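Local structure of DNA helicase RecQ (Deinococcus radiodurans, 4Q48) at residues V150-H155 / V361-A366; D145-V150 / A189-V194; T414-M419 / K468-V473; A420-I425 / G499-G504. The protein probably couples ATP hydrolysis to 3'-5' translocation and duplex DNA unwinding, this chain being its catalytic core of helicase, zinc-binding and RQC parts. All blocks are in the same frame, centred on the assembly; numbering follows the deposited sequence.

Contact 1. Residues V150-H155 / V361-A366; sequences VSQWGH and VKRVEA
Helix 359-376 turns its N-terminal half to the loop that follows the DEAH box, and its regular backbone is marked by the bond from E365 N to V361 O. R363 is the first side chain of 361-366 to meet the loop. CG stands anti to the backbone N, and the chain runs extended as far as NE, so that the guanidinium is carried obliquely across the end of the W153 indole. The end of the six-membered ring, CH2, lies over one face of the guanidinium, 3.2 Å from R363 NE. R363 NE lies at the edge of the indole, near its plane, and the two planes are 80° apart, so this is an edge-on meeting of indole and guanidinium and not a stack. R363 NH2 is held by a salt bridge to D486, which fixes the far end of the arginine. The loop here, S151 to H155 and onward, corresponds to the aromatic-rich loop of RecQ helicases, which in relatives links DNA binding to ATP hydrolysis. An ST turn shapes it: W153 N donates to S151 OG at 2.9 Å, while CG of Q152 sits over one face of the indole, toward its rim, and R186 makes a cation-pi contact with the same side chain. Next along the helix, V364 splits its two methyls over the loop. CG2 approaches W153 CE3 at 3.5 Å and Q152 O at 3.4 Å, whereas CG1 lies 3.5 Å from W153 O. Beyond V364, the side chains of E365 and A366 pack on L352 of helix 342-354.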
loop_
_atom_site.group_PDB
_atom_site.type_symbol
_atom_site.label_atom_id
_atom_site.label_comp_id
_atom_site.label_asym_id
_atom_site.label_seq_id
_atom_site.Cartn_x
_atom_site.Cartn_y
_atom_site.Cartn_z
ATOM N N VAL A 150 11.922 3.460 -5.380
ATOM C CA VAL A 150 12.739 4.668 -5.429
ATOM C C VAL A 150 12.762 5.363 -4.060
ATOM O O VAL A 150 13.748 5.997 -3.690
ATOM C CB VAL A 150 12.240 5.652 -6.521
ATOM C CG1 VAL A 150 12.264 4.977 -7.877
ATOM C CG2 VAL A 150 10.838 6.168 -6.216
ATOM N N SER A 151 11.675 5.206 -3.308
ATOM C CA SER A 151 11.465 5.889 -2.032
ATOM C C SER A 151 12.179 5.251 -0.849
ATOM O O SER A 151 12.257 4.021 -0.756
ATOM C CB SER A 151 9.966 5.950 -1.718
ATOM O OG SER A 151 9.719 6.733 -0.567
ATOM N N GLN A 152 12.718 6.093 0.036
ATOM C CA GLN A 152 13.227 5.632 1.331
ATOM C C GLN A 152 12.049 5.064 2.121
ATOM O O GLN A 152 12.222 4.217 2.995
ATOM C CB GLN A 152 13.881 6.768 2.134
ATOM C CG GLN A 152 12.860 7.791 2.659
ATOM C CD GLN A 152 13.373 9.223 2.772
ATOM O OE1 GLN A 152 13.849 9.814 1.793
ATOM N NE2 GLN A 152 13.239 9.802 3.966
ATOM N N TRP A 153 10.850 5.548 1.804
ATOM C CA TRP A 153 9.655 5.236 2.581
ATOM C C TRP A 153 8.919 3.938 2.266
ATOM O O TRP A 153 8.937 2.995 3.057
ATOM C CB TRP A 153 8.650 6.393 2.453
ATOM C CG TRP A 153 9.182 7.697 2.987
ATOM C CD1 TRP A 153 9.762 8.715 2.272
ATOM C CD2 TRP A 153 9.205 8.109 4.362
ATOM N NE1 TRP A 153 10.139 9.733 3.122
ATOM C CE2 TRP A 153 9.805 9.387 4.406
ATOM C CE3 TRP A 153 8.768 7.524 5.560
ATOM C CZ2 TRP A 153 9.977 10.081 5.592
ATOM C CZ3 TRP A 153 8.940 8.218 6.733
ATOM C CH2 TRP A 153 9.539 9.483 6.742
ATOM N N GLY A 154 8.326 3.871 1.084
ATOM C CA GLY A 154 7.223 2.959 0.856
ATOM C C GLY A 154 7.324 1.452 0.940
ATOM O O GLY A 154 6.274 0.802 1.044
ATOM N N HIS A 155 8.533 0.887 0.921
ATOM C CA HIS A 155 8.650 -0.566 0.795
ATOM C C HIS A 155 10.137 -0.887 0.734
ATOM O O HIS A 155 10.921 -0.351 1.519
ATOM C CB HIS A 155 7.881 -1.031 -0.467
ATOM C CG HIS A 155 7.612 -2.506 -0.560
ATOM N ND1 HIS A 155 8.436 -3.384 -1.235
ATOM C CD2 HIS A 155 6.583 -3.255 -0.079
ATOM C CE1 HIS A 155 7.932 -4.605 -1.165
ATOM N NE2 HIS A 155 6.810 -4.552 -0.463
ATOM N N VAL A 361 15.282 3.959 8.310
ATOM C CA VAL A 361 14.496 2.747 8.469
ATOM C C VAL A 361 13.749 2.780 9.811
ATOM O O VAL A 361 12.605 2.329 9.910
ATOM C CB VAL A 361 15.372 1.498 8.369
ATOM C CG1 VAL A 361 14.527 0.231 8.541
ATOM C CG2 VAL A 361 16.074 1.493 7.032
ATOM N N LYS A 362 14.406 3.312 10.839
ATOM C CA LYS A 362 13.764 3.562 12.132
ATOM C C LYS A 362 12.645 4.605 12.000
ATOM O O LYS A 362 11.653 4.569 12.739
ATOM C CB LYS A 362 14.788 4.036 13.169
ATOM C CG LYS A 362 15.536 2.929 13.851
ATOM C CD LYS A 362 16.215 3.446 15.096
ATOM C CE LYS A 362 16.490 2.315 16.052
ATOM N NZ LYS A 362 17.019 1.165 15.275
ATOM N N ARG A 363 12.838 5.547 11.083
ATOM C CA ARG A 363 11.867 6.585 10.836
ATOM C C ARG A 363 10.649 6.023 10.113
ATOM O O ARG A 363 9.512 6.308 10.486
ATOM C CB ARG A 363 12.491 7.713 10.025
ATOM C CG ARG A 363 11.528 8.850 9.746
ATOM C CD ARG A 363 12.236 10.092 9.238
ATOM N NE ARG A 363 11.279 11.152 8.920
ATOM C CZ ARG A 363 11.525 12.157 8.083
ATOM N NH1 ARG A 363 12.703 12.245 7.470
ATOM N NH2 ARG A 363 10.596 13.077 7.859
ATOM N N VAL A 364 10.898 5.215 9.088
ATOM C CA VAL A 364 9.846 4.538 8.351
ATOM C C VAL A 364 9.050 3.570 9.240
ATOM O O VAL A 364 7.821 3.635 9.263
ATOM C CB VAL A 364 10.438 3.778 7.117
ATOM C CG1 VAL A 364 9.450 2.768 6.520
ATOM C CG2 VAL A 364 10.870 4.773 6.060
ATOM N N GLU A 365 9.737 2.694 9.978
ATOM C CA GLU A 365 9.064 1.703 10.831
ATOM C C GLU A 365 8.152 2.363 11.898
ATOM O O GLU A 365 7.156 1.789 12.327
ATOM C CB GLU A 365 10.086 0.770 11.511
ATOM C CG GLU A 365 10.881 -0.180 10.573
ATOM C CD GLU A 365 10.007 -1.106 9.693
ATOM O OE1 GLU A 365 8.970 -1.628 10.172
ATOM O OE2 GLU A 365 10.367 -1.320 8.505
ATOM N N ALA A 366 8.490 3.575 12.316
ATOM C CA ALA A 366 7.712 4.261 13.327
ATOM C C ALA A 366 6.423 4.854 12.753
ATOM O O ALA A 366 5.410 4.946 13.458
ATOM C CB ALA A 366 8.549 5.362 13.988
#

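Contact 2. Residues D145-V150 / A189-V194; sequences DEAHCV and ADIKSV
V150 and A147 meet I191 and V194 in the inner shell of a buried contact between apolar side chains, with no hydrogen bond across it. CG2 of V150 reaches tip to tip toward V194, 3.8 Å from V194 CG2, and the same methyl lies 4.0 Å from I191 CG1. CG1 of I191 is anti to its carbonyl carbon (chi1 -64°), and the extended chain sends CD1 against the turn, 3.7 Å from both A147 CB and H148 N. An alanine in place of I191 would remove CG1, CG2 and CD1, and would probably loosen the seat of this turn on the helix. Residues 145-148 are the DEAH box, and A147 to V150 coil into a 3-10 segment. A147 and V150 face the helix, whereas H148 sets off away from it and hydrogen-bonds T180 OG1 through ND1. D145 OD1 takes E146 N at 2.7 Å and forms a salt bridge with K52, which binds ADP. The hydrophobic side of the turn backs a polar side that probably faces the nucleotide. The turn follows strand 139-145 of the seven-stranded parallel sheet, helix 185-194 packs on the turn, and I191 and K192 rest on L43 of strand 42-45.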
loop_
_atom_site.group_PDB
_atom_site.type_symbol
_atom_site.label_atom_id
_atom_site.label_comp_id
_atom_site.label_asym_id
_atom_site.label_seq_id
_atom_site.Cartn_x
_atom_site.Cartn_y
_atom_site.Cartn_z
ATOM N N ASP A 145 7.542 -0.798 -13.061
ATOM C CA ASP A 145 6.710 -1.558 -12.135
ATOM C C ASP A 145 7.349 -1.560 -10.757
ATOM O O ASP A 145 8.581 -1.505 -10.636
ATOM C CB ASP A 145 6.491 -3.000 -12.600
ATOM C CG ASP A 145 5.160 -3.570 -12.107
ATOM O OD1 ASP A 145 4.672 -3.106 -11.042
ATOM O OD2 ASP A 145 4.600 -4.471 -12.780
ATOM N N GLU A 146 6.497 -1.634 -9.736
ATOM C CA GLU A 146 6.917 -1.455 -8.351
ATOM C C GLU A 146 7.710 -0.174 -8.142
ATOM O O GLU A 146 8.799 -0.201 -7.554
ATOM C CB GLU A 146 7.718 -2.661 -7.880
ATOM C CG GLU A 146 6.807 -3.770 -7.377
ATOM C CD GLU A 146 7.276 -5.125 -7.803
ATOM O OE1 GLU A 146 8.204 -5.174 -8.636
ATOM O OE2 GLU A 146 6.736 -6.136 -7.305
ATOM N N ALA A 147 7.143 0.940 -8.613
ATOM C CA ALA A 147 7.811 2.240 -8.606
ATOM C C ALA A 147 8.220 2.707 -7.203
ATOM O O ALA A 147 9.099 3.570 -7.038
ATOM C CB ALA A 147 6.922 3.272 -9.251
ATOM N N HIS A 148 7.552 2.158 -6.195
ATOM C CA HIS A 148 7.764 2.566 -4.818
ATOM C C HIS A 148 9.217 2.421 -4.380
ATOM O O HIS A 148 9.671 3.161 -3.507
ATOM C CB HIS A 148 6.869 1.746 -3.887
ATOM C CG HIS A 148 7.022 0.263 -4.046
ATOM N ND1 HIS A 148 6.073 -0.524 -4.666
ATOM C CD2 HIS A 148 8.010 -0.577 -3.658
ATOM C CE1 HIS A 148 6.473 -1.784 -4.653
ATOM N NE2 HIS A 148 7.643 -1.845 -4.043
ATOM N N CYS A 149 9.963 1.535 -5.035
ATOM C CA CYS A 149 11.324 1.232 -4.603
ATOM C C CYS A 149 12.280 2.414 -4.643
ATOM O O CYS A 149 13.350 2.358 -4.045
ATOM C CB CYS A 149 11.914 0.100 -5.435
ATOM S SG CYS A 149 11.324 -1.530 -5.016
ATOM N N VAL A 150 11.922 3.460 -5.380
ATOM C CA VAL A 150 12.739 4.668 -5.429
ATOM C C VAL A 150 12.762 5.363 -4.060
ATOM O O VAL A 150 13.748 5.997 -3.690
ATOM C CB VAL A 150 12.240 5.652 -6.521
ATOM C CG1 VAL A 150 12.264 4.977 -7.877
ATOM C CG2 VAL A 150 10.838 6.168 -6.216
ATOM N N ALA A 189 4.415 10.626 -3.363
ATOM C CA ALA A 189 5.035 11.908 -3.624
ATOM C C ALA A 189 6.455 11.763 -4.180
ATOM O O ALA A 189 6.866 12.524 -5.058
ATOM C CB ALA A 189 5.035 12.739 -2.346
ATOM N N ASP A 190 7.167 10.743 -3.701
ATOM C CA ASP A 190 8.563 10.488 -4.052
ATOM C C ASP A 190 8.758 9.832 -5.409
ATOM O O ASP A 190 9.754 10.081 -6.091
ATOM C CB ASP A 190 9.174 9.559 -3.006
ATOM C CG ASP A 190 9.938 10.291 -1.942
ATOM O OD1 ASP A 190 9.751 11.527 -1.824
ATOM O OD2 ASP A 190 10.693 9.605 -1.204
ATOM N N ILE A 191 7.785 9.028 -5.823
ATOM C CA ILE A 191 7.776 8.475 -7.169
ATOM C C ILE A 191 7.637 9.596 -8.185
ATOM O O ILE A 191 8.367 9.624 -9.177
ATOM C CB ILE A 191 6.637 7.466 -7.349
ATOM C CG1 ILE A 191 6.855 6.266 -6.430
ATOM C CG2 ILE A 191 6.539 7.019 -8.798
ATOM C CD1 ILE A 191 5.670 5.289 -6.383
ATOM N N LYS A 192 6.748 10.547 -7.905
ATOM C CA LYS A 192 6.533 11.661 -8.803
ATOM C C LYS A 192 7.891 12.350 -9.007
ATOM O O LYS A 192 8.273 12.673 -10.134
ATOM C CB LYS A 192 5.472 12.618 -8.242
ATOM C CG LYS A 192 4.045 12.033 -8.208
ATOM C CD LYS A 192 3.037 12.982 -7.529
ATOM C CE LYS A 192 1.649 12.339 -7.346
ATOM N NZ LYS A 192 0.520 13.041 -8.067
ATOM N N SER A 193 8.653 12.510 -7.934
ATOM C CA SER A 193 9.898 13.267 -8.023
ATOM C C SER A 193 11.006 12.584 -8.837
ATOM O O SER A 193 11.733 13.251 -9.576
ATOM C CB SER A 193 10.423 13.578 -6.624
ATOM O OG SER A 193 9.890 14.803 -6.164
ATOM N N VAL A 194 11.152 11.270 -8.682
ATOM C CA VAL A 194 12.192 10.517 -9.395
ATOM C C VAL A 194 11.934 10.340 -10.900
ATOM O O VAL A 194 12.866 10.405 -11.717
ATOM C CB VAL A 194 12.402 9.150 -8.746
ATOM C CG1 VAL A 194 13.635 8.469 -9.335
ATOM C CG2 VAL A 194 12.586 9.334 -7.244
#

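Contact 3. Residues T414-M419 / K468-V473; sequences TREAQM and KLWRSV
W470 presents the edge of its indole, not a face, to helix 414-426. Its CG is anti to the carbonyl carbon, and the ring projects so that CZ3 and CH2 lead. CZ3 comes 3.3 Å from E416 O, with that oxygen in the ring plane. The aliphatic part of E416 crosses the tryptophan at about a right angle, CB being 3.8 Å from W470 CZ3. A turn farther on, M419 lays its sulfur beside the same edge: SD is 3.8 Å from W470 CH2 and sits 78° off the ring normal, an edge-on Met-aromatic contact. V473, one turn after W470, adds a methyl, its CG2 lying 4.1 Å from E416 CB, while its CG1 approaches A417 CA at 4.2 Å. L469 completes the set, with CD2 4.2 Å from E416 CG.

The axes come within 10.4 Å at a crossing angle of -81°, so the two segments cross almost at right angles and W470 bridges the crossing. Both belong to the RQC domain, a winged-helix unit of RecQ proteins. The bend of E416 at chi2 turns its carboxylate away from this apolar patch toward H465, whose NE2 hydrogen-bonds OE2; R415 lies at long salt-bridge range of the same oxygen. W470 NE1, at the other side of the indole, is bonded to G462 O. The polar ends of both buried residues therefore have partners outside the interface, and the contact rests mainly on packing, with no hydrogen bond or charge pair between the segments; any pull of the carbonyl on the ring C-H would probably be slight.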
loop_
_atom_site.group_PDB
_atom_site.type_symbol
_atom_site.label_atom_id
_atom_site.label_comp_id
_atom_site.label_asym_id
_atom_site.label_seq_id
_atom_site.Cartn_x
_atom_site.Cartn_y
_atom_site.Cartn_z
ATOM N N THR A 414 -14.478 18.112 16.717
ATOM C CA THR A 414 -14.568 18.831 15.455
ATOM C C THR A 414 -14.266 20.327 15.609
ATOM O O THR A 414 -13.550 20.910 14.812
ATOM C CB THR A 414 -15.966 18.642 14.861
ATOM O OG1 THR A 414 -16.205 17.240 14.618
ATOM C CG2 THR A 414 -16.138 19.466 13.615
ATOM N N ARG A 415 -14.819 20.932 16.652
ATOM C CA ARG A 415 -14.676 22.358 16.943
ATOM C C ARG A 415 -13.208 22.676 17.221
ATOM O O ARG A 415 -12.667 23.699 16.779
ATOM C CB ARG A 415 -15.565 22.703 18.158
ATOM C CG ARG A 415 -15.578 24.129 18.694
ATOM C CD ARG A 415 -16.620 24.299 19.847
ATOM N NE ARG A 415 -16.390 23.419 21.015
ATOM C CZ ARG A 415 -17.338 22.690 21.630
ATOM N NH1 ARG A 415 -18.611 22.722 21.205
ATOM N NH2 ARG A 415 -17.020 21.920 22.677
ATOM N N GLU A 416 -12.558 21.784 17.958
ATOM C CA GLU A 416 -11.154 21.964 18.307
ATOM C C GLU A 416 -10.263 21.721 17.084
ATOM O O GLU A 416 -9.245 22.400 16.899
ATOM C CB GLU A 416 -10.761 21.036 19.467
ATOM C CG GLU A 416 -11.260 21.471 20.858
ATOM C CD GLU A 416 -12.741 21.168 21.123
ATOM O OE1 GLU A 416 -13.450 20.599 20.251
ATOM O OE2 GLU A 416 -13.211 21.520 22.227
ATOM N N ALA A 417 -10.643 20.745 16.265
ATOM C CA ALA A 417 -9.911 20.468 15.042
ATOM C C ALA A 417 -9.915 21.704 14.164
ATOM O O ALA A 417 -8.870 22.072 13.628
ATOM C CB ALA A 417 -10.487 19.275 14.298
ATOM N N GLN A 418 -11.067 22.372 14.055
ATOM C CA GLN A 418 -11.154 23.588 13.233
ATOM C C GLN A 418 -10.227 24.681 13.793
ATOM O O GLN A 418 -9.428 25.269 13.050
ATOM C CB GLN A 418 -12.579 24.115 13.157
ATOM C CG GLN A 418 -13.620 23.216 12.495
ATOM C CD GLN A 418 -15.056 23.762 12.687
ATOM O OE1 GLN A 418 -15.292 24.700 13.467
ATOM N NE2 GLN A 418 -16.002 23.182 11.978
ATOM N N MET A 419 -10.310 24.932 15.103
ATOM C CA MET A 419 -9.420 25.904 15.724
ATOM C C MET A 419 -7.973 25.599 15.395
ATOM O O MET A 419 -7.195 26.486 15.035
ATOM C CB MET A 419 -9.577 25.923 17.213
ATOM C CG MET A 419 -10.698 26.722 17.703
ATOM S SD MET A 419 -10.800 26.511 19.489
ATOM C CE MET A 419 -12.594 26.481 19.672
ATOM N N LYS A 468 -2.437 19.414 27.104
ATOM C CA LYS A 468 -2.425 17.992 26.751
ATOM C C LYS A 468 -3.432 17.647 25.642
ATOM O O LYS A 468 -3.163 16.814 24.771
ATOM C CB LYS A 468 -2.673 17.124 28.006
ATOM C CG LYS A 468 -4.132 16.991 28.473
ATOM C CD LYS A 468 -4.280 16.085 29.701
ATOM C CE LYS A 468 -4.727 14.674 29.303
ATOM N NZ LYS A 468 -5.034 13.772 30.473
ATOM N N LEU A 469 -4.580 18.301 25.673
ATOM C CA LEU A 469 -5.629 18.044 24.710
ATOM C C LEU A 469 -5.244 18.493 23.294
ATOM O O LEU A 469 -5.541 17.811 22.297
ATOM C CB LEU A 469 -6.886 18.779 25.140
ATOM C CG LEU A 469 -8.090 18.524 24.267
ATOM C CD1 LEU A 469 -9.253 18.186 25.146
ATOM C CD2 LEU A 469 -8.361 19.758 23.439
ATOM N N TRP A 470 -4.596 19.653 23.212
ATOM C CA TRP A 470 -4.238 20.203 21.933
ATOM C C TRP A 470 -3.231 19.329 21.262
ATOM O O TRP A 470 -3.364 19.050 20.075
ATOM C CB TRP A 470 -3.705 21.617 22.082
ATOM C CG TRP A 470 -4.793 22.571 22.339
ATOM C CD1 TRP A 470 -4.962 23.355 23.446
ATOM C CD2 TRP A 470 -5.896 22.842 21.480
ATOM N NE1 TRP A 470 -6.115 24.094 23.331
ATOM C CE2 TRP A 470 -6.705 23.798 22.127
ATOM C CE3 TRP A 470 -6.284 22.372 20.226
ATOM C CZ2 TRP A 470 -7.886 24.295 21.551
ATOM C CZ3 TRP A 470 -7.466 22.861 19.657
ATOM C CH2 TRP A 470 -8.248 23.811 20.318
ATOM N N ARG A 471 -2.246 18.868 22.025
ATOM C CA ARG A 471 -1.180 18.052 21.462
ATOM C C ARG A 471 -1.809 16.789 20.921
ATOM O O ARG A 471 -1.396 16.260 19.869
ATOM C CB ARG A 471 -0.113 17.723 22.503
ATOM C CG ARG A 471 0.787 18.888 22.885
ATOM C CD ARG A 471 1.453 19.551 21.677
ATOM N NE ARG A 471 2.609 18.812 21.185
ATOM C CZ ARG A 471 3.845 18.977 21.650
ATOM N NH1 ARG A 471 4.068 19.851 22.633
ATOM N NH2 ARG A 471 4.855 18.265 21.139
ATOM N N SER A 472 -2.818 16.323 21.655
ATOM C CA SER A 472 -3.611 15.163 21.278
ATOM C C SER A 472 -4.411 15.411 19.987
ATOM O O SER A 472 -4.307 14.632 19.022
ATOM C CB SER A 472 -4.548 14.785 22.424
ATOM O OG SER A 472 -5.604 13.966 21.952
ATOM N N VAL A 473 -5.174 16.509 19.964
ATOM C CA VAL A 473 -5.933 16.903 18.782
ATOM C C VAL A 473 -4.979 16.984 17.600
ATOM O O VAL A 473 -5.284 16.477 16.506
ATOM C CB VAL A 473 -6.645 18.272 18.959
ATOM C CG1 VAL A 473 -6.992 18.866 17.621
ATOM C CG2 VAL A 473 -7.900 18.151 19.804
#

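Contact 4. Residues A420-I425 / G499-G504; sequences ALSATI and GILKEG
I425 N has two acceptors, L421 O at 3.2 Å and S422 O, so two bonds, the second weak, grip this amide. S422 OG is held less firmly: it makes a weak hydrogen bond to Q418 O, one turn back, and is otherwise brushed by L501 CD2 at 3.8 Å. Across the interface itself no hydrogen bond forms, and leucine and isoleucine carry it. L501 has CG anti to its carbonyl carbon and spreads its two methyls over one flank of helix 414-426. CD1 meets I425 CD1 tip to tip at 4.0 Å, and CD2 turns to S422. Between these two, L421 crosses L501 obliquely, its CD1 being 4.0 Å from L501 CG. L421 crosses I500 at about a right angle, the same CD1 lying 3.9 Å from I500 CB. L421 is thus wedged against two consecutive residues of helix 498-501. Replacing L501 by an alanine would remove CG and both methyls, and with them the packing on L421, S422 and I425, and would probably loosen this end of the short helix against helix 414-426.

The short helix ends at L501, K502 being the first residue to leave helical torsions, and a backbone bond between G499 and Q505 closes the return. Within the winged-helix RQC domain, L421 and I500 also pack on L477 of helix 467-479 and on Y482, while L421 and T424 touch L483 of strand 483-484, so that helix 414-426 is set between helix 498-501, helix 467-479 and that strand.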
loop_
_atom_site.group_PDB
_atom_site.type_symbol
_atom_site.label_atom_id
_atom_site.label_comp_id
_atom_site.label_asym_id
_atom_site.label_seq_id
_atom_site.Cartn_x
_atom_site.Cartn_y
_atom_site.Cartn_z
ATOM N N ALA A 420 -7.624 24.326 15.476
ATOM C CA ALA A 420 -6.245 23.942 15.277
ATOM C C ALA A 420 -5.852 24.153 13.829
ATOM O O ALA A 420 -4.816 24.751 13.562
ATOM C CB ALA A 420 -6.017 22.495 15.711
ATOM N N LEU A 421 -6.697 23.711 12.903
ATOM C CA LEU A 421 -6.397 23.873 11.481
ATOM C C LEU A 421 -6.275 25.370 11.099
ATOM O O LEU A 421 -5.411 25.743 10.297
ATOM C CB LEU A 421 -7.452 23.175 10.619
ATOM C CG LEU A 421 -7.537 21.638 10.702
ATOM C CD1 LEU A 421 -8.760 21.144 9.976
ATOM C CD2 LEU A 421 -6.307 20.863 10.214
ATOM N N SER A 422 -7.109 26.237 11.668
ATOM C CA SER A 422 -6.975 27.636 11.293
ATOM C C SER A 422 -5.673 28.179 11.848
ATOM O O SER A 422 -4.944 28.908 11.153
ATOM C CB SER A 422 -8.156 28.461 11.759
ATOM O OG SER A 422 -9.321 27.977 11.118
ATOM N N ALA A 423 -5.357 27.761 13.070
ATOM C CA ALA A 423 -4.204 28.267 13.784
ATOM C C ALA A 423 -2.946 28.041 12.959
ATOM O O ALA A 423 -2.115 28.939 12.781
ATOM C CB ALA A 423 -4.087 27.578 15.127
ATOM N N THR A 424 -2.834 26.845 12.409
ATOM C CA THR A 424 -1.653 26.520 11.663
ATOM C C THR A 424 -1.677 27.283 10.342
ATOM O O THR A 424 -0.614 27.649 9.817
ATOM C CB THR A 424 -1.527 24.987 11.461
ATOM O OG1 THR A 424 -0.578 24.700 10.442
ATOM C CG2 THR A 424 -2.797 24.401 11.028
ATOM N N ILE A 425 -2.869 27.618 9.854
ATOM C CA ILE A 425 -2.966 28.356 8.582
ATOM C C ILE A 425 -2.623 29.840 8.744
ATOM O O ILE A 425 -1.802 30.361 7.999
ATOM C CB ILE A 425 -4.372 28.206 7.919
ATOM C CG1 ILE A 425 -4.562 26.755 7.471
ATOM C CG2 ILE A 425 -4.524 29.144 6.692
ATOM C CD1 ILE A 425 -5.883 26.474 6.823
ATOM N N GLY A 499 -12.146 19.414 4.463
ATOM C CA GLY A 499 -13.160 18.518 4.982
ATOM C C GLY A 499 -13.701 18.991 6.308
ATOM O O GLY A 499 -14.927 19.125 6.484
ATOM N N ILE A 500 -12.806 19.290 7.242
ATOM C CA ILE A 500 -13.261 19.730 8.543
ATOM C C ILE A 500 -13.647 21.202 8.491
ATOM O O ILE A 500 -14.627 21.632 9.103
ATOM C CB ILE A 500 -12.194 19.436 9.609
ATOM C CG1 ILE A 500 -12.125 17.917 9.800
ATOM C CG2 ILE A 500 -12.543 20.078 10.948
ATOM C CD1 ILE A 500 -11.217 17.431 10.897
ATOM N N LEU A 501 -12.889 21.962 7.720
ATOM C CA LEU A 501 -12.999 23.410 7.690
ATOM C C LEU A 501 -14.246 23.938 6.973
ATOM O O LEU A 501 -14.839 24.933 7.406
ATOM C CB LEU A 501 -11.737 23.981 7.033
ATOM C CG LEU A 501 -10.532 24.088 7.968
ATOM C CD1 LEU A 501 -9.242 24.400 7.189
ATOM C CD2 LEU A 501 -10.771 25.099 9.111
ATOM N N LYS A 502 -14.640 23.285 5.883
ATOM C CA LYS A 502 -15.723 23.819 5.058
ATOM C C LYS A 502 -16.807 22.796 4.707
ATOM O O LYS A 502 -17.953 23.170 4.495
ATOM C CB LYS A 502 -15.151 24.424 3.766
ATOM C CG LYS A 502 -14.116 25.556 4.011
ATOM C CD LYS A 502 -14.737 26.944 4.131
ATOM C CE LYS A 502 -13.649 28.039 4.232
ATOM N NZ LYS A 502 -13.736 29.113 3.157
ATOM N N GLU A 503 -16.447 21.517 4.632
ATOM C CA GLU A 503 -17.370 20.497 4.161
ATOM C C GLU A 503 -18.013 19.643 5.281
ATOM O O GLU A 503 -18.502 18.537 5.030
ATOM C CB GLU A 503 -16.639 19.577 3.184
ATOM C CG GLU A 503 -15.972 20.243 1.996
ATOM C CD GLU A 503 -14.950 19.327 1.300
ATOM O OE1 GLU A 503 -14.745 18.184 1.785
ATOM O OE2 GLU A 503 -14.339 19.745 0.283
ATOM N N GLY A 504 -18.040 20.149 6.508
ATOM C CA GLY A 504 -18.788 19.488 7.573
ATOM C C GLY A 504 -18.248 18.175 8.164
ATOM O O GLY A 504 -18.887 17.568 9.033
#

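How the contacts relate
Contacts 1 and 2 share V150 and adjoin: S151 OG probably bonds D190 OD2, 3.1 Å away, and H155 packs on H148. Contact 2 is buried and apolar inside the first helicase domain, whereas contact 1, only partly buried, joins that domain to the zinc-binding region and mixes an arginine with an indole. Contacts 3 and 4 both use helix 414-426 of the RQC domain, with A417 and Q418 touching I500; contact 3 is its buried, tryptophan-centred side, contact 4 a less enclosed aliphatic one. The two pairs stand apart, contacts 1 and 3 coming no nearer than about 15 Å between nearest atoms. None of the four has a hydrogen bond across its segments.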